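Local coordinates for protein histidine--tRNA ligase (Staphylococcus aureus, PDB 1QE0) that attaches histidine to its cognate tRNA in an ATP-dependent reaction, working as a homodimeric class II aminoacyl-tRNA synthetase, at residues N290-L293 / E294-G298. Residues are numbered along the deposited sequence; the frame is centred on the assembly and turned at random.
Sequences NGLL and ELLDG
Leu292 O accepts a hydrogen bond from Leu296 N at 3.3 Å, spanning the single helical turn that follows strand 280-290 of the catalytic-domain sheet. This short turn is a worked example of how a very short helix can start at a glycine in the N-cap position and be closed at its C-terminal end by a Schellman motif. Gly291, at a positive phi, holds the N-cap position, and its O receives a weak bond from Leu295 N. In the Schellman motif, Gly298 N reaches back to Leu293 O at 2.8 Å, a weak, bent bond, while Asp297 N donates a hydrogen bond to Glu294 O (3.1 Å). Asp297 makes the reversal possible by taking left-handed helical backbone angles (phi 68°).

Among the side chains, Leu292 turns CG to the side of its own carbonyl carbon (chi1 173°), which carries CD1 to within 3.6 Å of CD2 of Leu296, the two side chains crossing obliquely one turn apart. Leu296 also rests on Val86 and Ile90, and Leu293 on Val86 and Tyr89, so both leucines seat the turn against helix 82-91. Arg51 ties down the C-terminal end, its NE bonding Leu295 O and its NH2 forming a salt bridge with Asp297 OD2.

Glu294 runs out extended beside the N-terminal end of the turn. Its CG sits 3.6 Å from Gly291 O, and the carboxylate divides its oxygens: OE2 is hydrogen-bonded to Ser300 OG, whereas OE1 lies 3.6 Å from Gly291 CA.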
loop_
_atom_site.group_PDB
_atom_site.type_symbol
_atom_site.label_atom_id
_atom_site.label_comp_id
_atom_site.label_asym_id
_atom_site.label_seq_id
_atom_site.Cartn_x
_atom_site.Cartn_y
_atom_site.Cartn_z
ATOM N N ASN A 290 15.568 12.441 19.846
ATOM C CA ASN A 290 15.639 13.897 19.934
ATOM C C ASN A 290 16.999 14.312 19.415
ATOM O O ASN A 290 17.994 14.201 20.102
ATOM C CB ASN A 290 15.386 14.490 21.322
ATOM C CG ASN A 290 15.221 16.039 21.270
ATOM O OD1 ASN A 290 14.170 16.583 21.631
ATOM N ND2 ASN A 290 16.250 16.739 20.773
ATOM N N GLY A 291 17.015 14.790 18.179
ATOM C CA GLY A 291 18.247 15.193 17.538
ATOM C C GLY A 291 18.264 14.780 16.074
ATOM O O GLY A 291 19.093 15.265 15.312
ATOM N N LEU A 292 17.357 13.883 15.683
ATOM C CA LEU A 292 17.259 13.401 14.318
ATOM C C LEU A 292 16.922 14.541 13.365
ATOM O O LEU A 292 17.670 14.816 12.421
ATOM C CB LEU A 292 16.191 12.307 14.253
ATOM C CG LEU A 292 15.752 11.708 12.914
ATOM C CD1 LEU A 292 16.942 11.191 12.116
ATOM C CD2 LEU A 292 14.777 10.587 13.184
ATOM N N LEU A 293 15.845 15.260 13.668
ATOM C CA LEU A 293 15.385 16.364 12.835
ATOM C C LEU A 293 16.448 17.431 12.529
ATOM O O LEU A 293 16.532 17.939 11.414
ATOM C CB LEU A 293 14.163 17.007 13.488
ATOM C CG LEU A 293 12.738 16.455 13.350
ATOM C CD1 LEU A 293 12.077 16.989 12.087
ATOM C CD2 LEU A 293 12.736 14.949 13.390
ATOM N N GLU A 294 17.287 17.721 13.512
ATOM C CA GLU A 294 18.335 18.729 13.398
ATOM C C GLU A 294 19.485 18.274 12.509
ATOM O O GLU A 294 20.145 19.085 11.874
ATOM C CB GLU A 294 18.830 19.087 14.786
ATOM C CG GLU A 294 17.872 18.625 15.872
ATOM C CD GLU A 294 18.127 19.298 17.182
ATOM O OE1 GLU A 294 18.762 18.703 18.081
ATOM O OE2 GLU A 294 17.701 20.448 17.304
ATOM N N LEU A 295 19.741 16.981 12.468
ATOM C CA LEU A 295 20.781 16.481 11.595
ATOM C C LEU A 295 20.247 16.642 10.165
ATOM O O LEU A 295 21.013 16.781 9.224
ATOM C CB LEU A 295 21.090 15.012 11.887
ATOM C CG LEU A 295 21.544 14.698 13.309
ATOM C CD1 LEU A 295 21.940 13.279 13.413
ATOM C CD2 LEU A 295 22.700 15.544 13.700
ATOM N N LEU A 296 18.929 16.610 9.987
ATOM C CA LEU A 296 18.365 16.817 8.655
ATOM C C LEU A 296 18.049 18.304 8.349
ATOM O O LEU A 296 17.344 18.604 7.387
ATOM C CB LEU A 296 17.112 15.958 8.492
ATOM C CG LEU A 296 17.366 14.479 8.205
ATOM C CD1 LEU A 296 18.785 14.314 7.778
ATOM C CD2 LEU A 296 17.099 13.593 9.388
ATOM N N ASP A 297 18.629 19.221 9.130
ATOM C CA ASP A 297 18.413 20.670 9.016
ATOM C C ASP A 297 16.999 21.077 9.419
ATOM O O ASP A 297 16.372 21.870 8.723
ATOM C CB ASP A 297 18.672 21.177 7.595
ATOM C CG ASP A 297 20.033 20.781 7.052
ATOM O OD1 ASP A 297 20.228 20.989 5.845
ATOM O OD2 ASP A 297 20.899 20.268 7.791
ATOM N N GLY A 298 16.495 20.567 10.537
ATOM C CA GLY A 298 15.148 20.919 10.945
ATOM C C GLY A 298 15.065 21.280 12.408
ATOM O O GLY A 298 16.103 21.258 13.082
#